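Local coordinates for protein N-acetylglucosamine-6-phosphate deacetylase (Mycobacterium smegmatis, PDB 6FV4) that probably removes the acetyl group from N-acetylglucosamine-6-phosphate, as a metal-dependent hydrolase of the NagA family, at residues Thr23-Thr28 against Leu345-Ala350; Ala62-Gly67 against Leu373-His378. The protein carries 1 engineered substitution. All coordinates share one frame; numbering follows the deposited sequence.

Contact 1 of 2, residues Thr23-Thr28 against Leu345-Ala350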
ATOM      1  N   THR B  23      -8.141 -11.769  29.707  1.00 33.29           N
ATOM      2  CA  THR B  23      -7.143 -11.247  28.774  1.00 33.33           C
ATOM      3  C   THR B  23      -6.870  -9.782  29.079  1.00 33.51           C
ATOM      4  O   THR B  23      -7.812  -8.990  29.140  1.00 29.10           O
ATOM      5  CB  THR B  23      -7.605 -11.352  27.319  1.00 34.07           C
ATOM      6  OG1 THR B  23      -7.923 -12.714  26.992  1.00 44.96           O
ATOM      7  CG2 THR B  23      -6.511 -10.847  26.402  1.00 33.79           C
ATOM      8  N   VAL B  24      -5.596  -9.421  29.249  1.00 29.79           N
ATOM      9  CA  VAL B  24      -5.198  -8.027  29.434  1.00 33.82           C
ATOM     10  C   VAL B  24      -4.190  -7.666  28.351  1.00 33.59           C
ATOM     11  O   VAL B  24      -3.099  -8.250  28.286  1.00 31.69           O
ATOM     12  CB  VAL B  24      -4.615  -7.765  30.829  1.00 34.43           C
ATOM     13  CG1 VAL B  24      -4.145  -6.326  30.929  1.00 31.05           C
ATOM     14  CG2 VAL B  24      -5.653  -8.060  31.907  1.00 33.65           C
ATOM     15  N   LEU B  25      -4.556  -6.713  27.501  1.00 27.68           N
ATOM     16  CA  LEU B  25      -3.650  -6.152  26.514  1.00 28.77           C
ATOM     17  C   LEU B  25      -3.079  -4.857  27.076  1.00 32.84           C
ATOM     18  O   LEU B  25      -3.832  -3.967  27.484  1.00 31.50           O
ATOM     19  CB  LEU B  25      -4.364  -5.926  25.181  1.00 30.63           C
ATOM     20  CG  LEU B  25      -4.491  -7.265  24.442  1.00 34.94           C
ATOM     21  CD1 LEU B  25      -5.900  -7.790  24.546  1.00 37.58           C
ATOM     22  CD2 LEU B  25      -4.074  -7.136  22.997  1.00 35.39           C
ATOM     23  N   THR B  26      -1.753  -4.778  27.147  1.00 32.59           N
ATOM     24  CA  THR B  26      -1.090  -3.647  27.778  1.00 34.13           C
ATOM     25  C   THR B  26      -0.666  -2.588  26.780  1.00 33.22           C
ATOM     26  O   THR B  26      -0.308  -1.478  27.186  1.00 35.12           O
ATOM     27  CB  THR B  26       0.151  -4.122  28.554  1.00 36.50           C
ATOM     28  OG1 THR B  26       1.191  -4.452  27.628  1.00 38.33           O
ATOM     29  CG2 THR B  26      -0.178  -5.355  29.378  1.00 36.04           C
ATOM     30  N   GLY B  27      -0.698  -2.895  25.490  1.00 32.31           N
ATOM     31  CA  GLY B  27      -0.126  -2.055  24.464  1.00 38.52           C
ATOM     32  C   GLY B  27       1.068  -2.691  23.788  1.00 41.64           C
ATOM     33  O   GLY B  27       1.332  -2.402  22.614  1.00 45.15           O
ATOM     34  N   THR B  28       1.787  -3.563  24.501  1.00 39.84           N
ATOM     35  CA  THR B  28       2.896  -4.314  23.920  1.00 43.70           C
ATOM     36  C   THR B  28       2.743  -5.820  24.110  1.00 42.92           C
ATOM     37  O   THR B  28       3.273  -6.602  23.313  1.00 46.15           O
ATOM     38  CB  THR B  28       4.226  -3.873  24.532  1.00 44.08           C
ATOM     39  OG1 THR B  28       4.158  -4.007  25.957  1.00 46.13           O
ATOM     40  CG2 THR B  28       4.528  -2.430  24.171  1.00 46.82           C
ATOM     41  N   LEU B 345      -2.969  -5.584  17.233  1.00 30.55           N
ATOM     42  CA  LEU B 345      -2.825  -4.495  16.279  1.00 29.72           C
ATOM     43  C   LEU B 345      -3.794  -3.361  16.600  1.00 29.97           C
ATOM     44  O   LEU B 345      -3.405  -2.194  16.617  1.00 26.46           O
ATOM     45  CB  LEU B 345      -3.054  -5.010  14.863  1.00 31.77           C
ATOM     46  CG  LEU B 345      -3.016  -3.957  13.760  1.00 30.56           C
ATOM     47  CD1 LEU B 345      -1.644  -3.323  13.680  1.00 27.87           C
ATOM     48  CD2 LEU B 345      -3.433  -4.592  12.420  1.00 31.92           C
ATOM     49  N   ALA B 346      -5.060  -3.697  16.870  1.00 28.09           N
ATOM     50  CA  ALA B 346      -6.069  -2.677  17.118  1.00 31.09           C
ATOM     51  C   ALA B 346      -5.718  -1.839  18.345  1.00 29.41           C
ATOM     52  O   ALA B 346      -5.955  -0.626  18.361  1.00 28.42           O
ATOM     53  CB  ALA B 346      -7.440  -3.337  17.271  1.00 30.59           C
ATOM     54  N   VAL B 347      -5.108  -2.456  19.366  1.00 28.11           N
ATOM     55  CA  VAL B 347      -4.712  -1.685  20.543  1.00 31.52           C
ATOM     56  C   VAL B 347      -3.619  -0.683  20.188  1.00 29.15           C
ATOM     57  O   VAL B 347      -3.629   0.464  20.654  1.00 30.71           O
ATOM     58  CB  VAL B 347      -4.284  -2.627  21.685  1.00 31.86           C
ATOM     59  CG1 VAL B 347      -3.488  -1.859  22.734  1.00 28.60           C
ATOM     60  CG2 VAL B 347      -5.497  -3.240  22.322  1.00 27.10           C
ATOM     61  N   ARG B 348      -2.665  -1.082  19.350  1.00 26.51           N
ATOM     62  CA  ARG B 348      -1.673  -0.121  18.868  1.00 28.31           C
ATOM     63  C   ARG B 348      -2.338   1.016  18.096  1.00 27.75           C
ATOM     64  O   ARG B 348      -2.015   2.192  18.297  1.00 29.61           O
ATOM     65  CB  ARG B 348      -0.654  -0.827  17.981  1.00 31.10           C
ATOM     66  CG  ARG B 348       0.514  -1.447  18.738  1.00 36.71           C
ATOM     67  CD  ARG B 348       1.151  -2.559  17.915  1.00 37.29           C
ATOM     68  NE  ARG B 348       2.545  -2.804  18.302  1.00 47.71           N
ATOM     69  CZ  ARG B 348       2.932  -3.657  19.246  1.00 47.51           C
ATOM     70  NH1 ARG B 348       2.034  -4.372  19.917  1.00 52.37           N
ATOM     71  NH2 ARG B 348       4.221  -3.803  19.519  1.00 54.44           N
ATOM     72  N   GLN B 349      -3.272   0.682  17.203  1.00 26.34           N
ATOM     73  CA  GLN B 349      -3.848   1.708  16.340  1.00 28.09           C
ATOM     74  C   GLN B 349      -4.822   2.619  17.077  1.00 22.31           C
ATOM     75  O   GLN B 349      -5.007   3.773  16.667  1.00 23.95           O
ATOM     76  CB  GLN B 349      -4.555   1.056  15.160  1.00 20.64           C
ATOM     77  CG  GLN B 349      -3.598   0.337  14.230  1.00 25.71           C
ATOM     78  CD  GLN B 349      -4.320  -0.350  13.113  1.00 25.54           C
ATOM     79  OE1 GLN B 349      -5.500  -0.688  13.253  1.00 29.01           O
ATOM     80  NE2 GLN B 349      -3.631  -0.545  11.981  1.00 21.09           N
ATOM     81  N   ALA B 350      -5.498   2.120  18.114  1.00 23.70           N
ATOM     82  CA  ALA B 350      -6.525   2.904  18.789  1.00 25.16           C
ATOM     83  C   ALA B 350      -6.037   3.547  20.078  1.00 30.91           C
ATOM     84  O   ALA B 350      -6.742   4.407  20.625  1.00 25.73           O
ATOM     85  CB  ALA B 350      -7.747   2.034  19.110  1.00 21.64           C
TER
HETATM   86  O   HOH W   1      -0.809  -3.992  21.500  1.00 36.73           O
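Val347 on helix 339-357 packs against Leu25 and Gly27, at the end of strand 23-25 and in the turn that follows it. In the amidohydrolase fold this joins a helix of the catalytic barrel to the small beta domain. The tight part is apolar and buried. The two methyls of Val347 divide the work. Val347 CG1 stands anti to the backbone N (chi1 163°) and meets the turn, 3.8 Å from Gly27 CA. Val347 CG2 meets the strand, 4.1 Å from Leu25 CB. Gly27, at a positive phi of 113°, brings bare backbone to the helix. Val347 also touches Val65 and Pro66 of strand 63-76 and Phe328 of helix 324-334.

The other side is looser and more polar. Thr28 is exposed and Arg348 partly so. The Arg348 chain is extended from CG to NE and carries the guanidinium alongside the turn. Its strongest polar partner is elsewhere, in a salt bridge from NE to Glu276. On the turn side, Gly27 O lies over one face of the guanidinium, 3.4 Å from Arg348 NH1, at an angle too poor for a hydrogen bond. Thr28 CA approaches Arg348 NH1 obliquely at 4.1 Å. A water links the two sides weakly: it donates to Gly27 O at 2.9 Å and accepts from Arg348 NH1 at 3.3 Å.

Contact 2 of 2, residues Ala62-Gly67 against Leu373-His378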
ATOM      1  N   ALA B  62     -13.641 -11.256  30.209  1.00 43.24           N
ATOM      2  CA  ALA B  62     -13.572  -9.981  29.519  1.00 41.04           C
ATOM      3  C   ALA B  62     -12.154  -9.741  29.025  1.00 39.53           C
ATOM      4  O   ALA B  62     -11.191 -10.298  29.560  1.00 39.15           O
ATOM      5  CB  ALA B  62     -14.012  -8.841  30.441  1.00 41.59           C
ATOM      6  N   THR B  63     -12.037  -8.929  27.977  1.00 33.29           N
ATOM      7  CA  THR B  63     -10.746  -8.441  27.505  1.00 34.67           C
ATOM      8  C   THR B  63     -10.563  -6.999  27.985  1.00 34.49           C
ATOM      9  O   THR B  63     -11.431  -6.155  27.749  1.00 34.03           O
ATOM     10  CB  THR B  63     -10.656  -8.527  25.976  1.00 36.03           C
ATOM     11  OG1 THR B  63     -10.750  -9.895  25.558  1.00 38.66           O
ATOM     12  CG2 THR B  63      -9.331  -7.974  25.477  1.00 36.78           C
ATOM     13  N   VAL B  64      -9.463  -6.727  28.695  1.00 31.11           N
ATOM     14  CA  VAL B  64      -9.113  -5.368  29.109  1.00 32.71           C
ATOM     15  C   VAL B  64      -8.103  -4.805  28.120  1.00 32.09           C
ATOM     16  O   VAL B  64      -7.151  -5.490  27.731  1.00 35.81           O
ATOM     17  CB  VAL B  64      -8.553  -5.332  30.542  1.00 35.62           C
ATOM     18  CG1 VAL B  64      -8.070  -3.922  30.888  1.00 33.17           C
ATOM     19  CG2 VAL B  64      -9.600  -5.803  31.544  1.00 31.26           C
ATOM     20  N   VAL B  65      -8.321  -3.566  27.696  1.00 28.71           N
ATOM     21  CA  VAL B  65      -7.403  -2.865  26.802  1.00 26.73           C
ATOM     22  C   VAL B  65      -7.119  -1.497  27.408  1.00 24.65           C
ATOM     23  O   VAL B  65      -7.872  -1.018  28.267  1.00 26.96           O
ATOM     24  CB  VAL B  65      -7.987  -2.734  25.376  1.00 26.05           C
ATOM     25  CG1 VAL B  65      -8.165  -4.144  24.737  1.00 27.23           C
ATOM     26  CG2 VAL B  65      -9.298  -1.939  25.409  1.00 25.97           C
ATOM     27  N   PRO B  66      -6.049  -0.836  26.980  1.00 27.16           N
ATOM     28  CA  PRO B  66      -5.845   0.558  27.399  1.00 24.32           C
ATOM     29  C   PRO B  66      -6.982   1.429  26.878  1.00 26.91           C
ATOM     30  O   PRO B  66      -7.679   1.080  25.920  1.00 26.32           O
ATOM     31  CB  PRO B  66      -4.506   0.949  26.761  1.00 26.67           C
ATOM     32  CG  PRO B  66      -3.893  -0.352  26.234  1.00 29.07           C
ATOM     33  CD  PRO B  66      -5.031  -1.290  26.012  1.00 26.53           C
ATOM     34  N   GLY B  67      -7.183   2.566  27.538  1.00 27.70           N
ATOM     35  CA  GLY B  67      -8.222   3.479  27.086  1.00 25.45           C
ATOM     36  C   GLY B  67      -7.975   3.912  25.651  1.00 27.92           C
ATOM     37  O   GLY B  67      -6.828   4.050  25.213  1.00 24.91           O
ATOM     38  N   LEU B 373      -8.466   2.463  31.243  1.00 26.40           N
ATOM     39  CA  LEU B 373      -8.623   1.164  30.605  1.00 28.73           C
ATOM     40  C   LEU B 373     -10.082   0.961  30.231  1.00 27.95           C
ATOM     41  O   LEU B 373     -10.973   1.676  30.700  1.00 30.08           O
ATOM     42  CB  LEU B 373      -8.119   0.024  31.505  1.00 27.54           C
ATOM     43  CG  LEU B 373      -8.665  -0.146  32.928  1.00 26.30           C
ATOM     44  CD1 LEU B 373     -10.057  -0.785  32.960  1.00 27.26           C
ATOM     45  CD2 LEU B 373      -7.681  -0.993  33.750  1.00 30.30           C
ATOM     46  N   VAL B 374     -10.314  -0.050  29.389  1.00 27.49           N
ATOM     47  CA  VAL B 374     -11.633  -0.358  28.846  1.00 28.77           C
ATOM     48  C   VAL B 374     -11.848  -1.862  28.943  1.00 26.95           C
ATOM     49  O   VAL B 374     -10.942  -2.647  28.651  1.00 29.48           O
ATOM     50  CB  VAL B 374     -11.780   0.119  27.382  1.00 28.05           C
ATOM     51  CG1 VAL B 374     -13.129  -0.314  26.802  1.00 33.02           C
ATOM     52  CG2 VAL B 374     -11.640   1.623  27.290  1.00 31.55           C
ATOM     53  N   VAL B 375     -13.026  -2.262  29.396  1.00 28.91           N
ATOM     54  CA  VAL B 375     -13.368  -3.664  29.548  1.00 31.49           C
ATOM     55  C   VAL B 375     -14.327  -4.019  28.429  1.00 33.44           C
ATOM     56  O   VAL B 375     -15.311  -3.306  28.201  1.00 29.09           O
ATOM     57  CB  VAL B 375     -13.976  -3.955  30.927  1.00 30.36           C
ATOM     58  CG1 VAL B 375     -14.100  -5.451  31.120  1.00 33.77           C
ATOM     59  CG2 VAL B 375     -13.098  -3.350  32.029  1.00 28.02           C
ATOM     60  N   LEU B 376     -14.026  -5.103  27.715  1.00 30.51           N
ATOM     61  CA  LEU B 376     -14.808  -5.526  26.564  1.00 30.15           C
ATOM     62  C   LEU B 376     -15.237  -6.970  26.755  1.00 37.86           C
ATOM     63  O   LEU B 376     -14.472  -7.778  27.286  1.00 32.07           O
ATOM     64  CB  LEU B 376     -13.993  -5.396  25.269  1.00 32.01           C
ATOM     65  CG  LEU B 376     -13.251  -4.089  24.993  1.00 36.14           C
ATOM     66  CD1 LEU B 376     -12.268  -4.278  23.847  1.00 32.45           C
ATOM     67  CD2 LEU B 376     -14.238  -2.975  24.669  1.00 33.05           C
ATOM     68  N   ASP B 377     -16.448  -7.300  26.300  1.00 37.31           N
ATOM     69  CA  ASP B 377     -16.911  -8.685  26.334  1.00 42.10           C
ATOM     70  C   ASP B 377     -16.465  -9.411  25.063  1.00 37.96           C
ATOM     71  O   ASP B 377     -15.660  -8.901  24.279  1.00 40.19           O
ATOM     72  CB  ASP B 377     -18.427  -8.737  26.548  1.00 45.35           C
ATOM     73  CG  ASP B 377     -19.217  -8.038  25.452  1.00 38.50           C
ATOM     74  OD1 ASP B 377     -18.718  -7.895  24.313  1.00 42.85           O
ATOM     75  OD2 ASP B 377     -20.370  -7.663  25.726  1.00 40.48           O
ATOM     76  N   HIS B 378     -16.978 -10.628  24.836  1.00 49.36           N
ATOM     77  CA  HIS B 378     -16.491 -11.404  23.695  1.00 42.83           C
ATOM     78  C   HIS B 378     -16.938 -10.797  22.372  1.00 43.82           C
ATOM     79  O   HIS B 378     -16.226 -10.915  21.368  1.00 44.26           O
ATOM     80  CB  HIS B 378     -16.928 -12.871  23.801  1.00 50.81           C
ATOM     81  CG  HIS B 378     -15.907 -13.754  24.466  1.00 56.42           C
ATOM     82  ND1 HIS B 378     -14.638 -13.944  23.959  1.00 60.51           N
ATOM     83  CD2 HIS B 378     -15.964 -14.480  25.610  1.00 51.36           C
ATOM     84  CE1 HIS B 378     -13.960 -14.751  24.758  1.00 56.98           C
ATOM     85  NE2 HIS B 378     -14.742 -15.091  25.769  1.00 50.36           N
TER
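Residues Thr63 to Pro66 pair with Leu373 to Leu376 as antiparallel strands, with axes 4.6 Å apart at closest approach and N-to-C directions 154° apart. Thr63 with Leu376 and Val65 with Val374 are hydrogen-bonded pairs, each held by two N-H to O bonds. The bond from Thr63 N to Leu376 O is 2.8 Å long and lies in the carbonyl plane. The return bond, Leu376 N to Thr63 O, arrives tilted 19° from the plane of the Thr63 carbonyl. Val64 with Val375 and Pro66 with Leu373 are non-hydrogen-bonded pairs. Val64 CA also makes a CA-H...O contact of 3.3 Å with Val374 O.

The side chains cover both faces. On one, Val65 CG2 sits between its own backbone N and carbonyl carbon (CG1 at chi1 -64°), where it meets Val374 CB at 3.8 Å. Val65 CG2 also reaches Leu376 CD1 at 4.1 Å. Val347 of helix 339-357 touches Val65 on this flank. On the other face Val64 CG1 meets Leu373 CB at 4.0 Å. Next to it, Ala62 CB presses on Val375 CG1 at 3.5 Å, tighter than usual for two carbons. Leu59 packs on Val64 and Val375, Leu365 on Val64 and Leu373. Strand 382-387 continues the sheet beyond 373-376. Such a return of C-terminal strands to N-terminal ones is characteristic of the small beta domain of amidohydrolases.

Overall arrangement
The centres of contacts 1 and 2 lie about 10 Å apart, and strands 23-25 and 63-76 join them side by side as parallel neighbours. Val64 probably bonds through both its N-H and its carbonyl: Thr23 O to Val64 N is 2.8 Å, and Leu25 N to Val64 O is 2.9 Å. Packing adds to this, with Leu25 CD1 3.6 Å from Thr63 CG2. Helix 339-357 of contact 1 is followed in the chain by strand 373-376 of contact 2, so the C-terminal part meets the N-terminal strands twice. Both contacts lie away from the metal and substrate sites. Strand 63-76, however, runs on from contact 2 to His72 and His74, two ligands of the zinc ion.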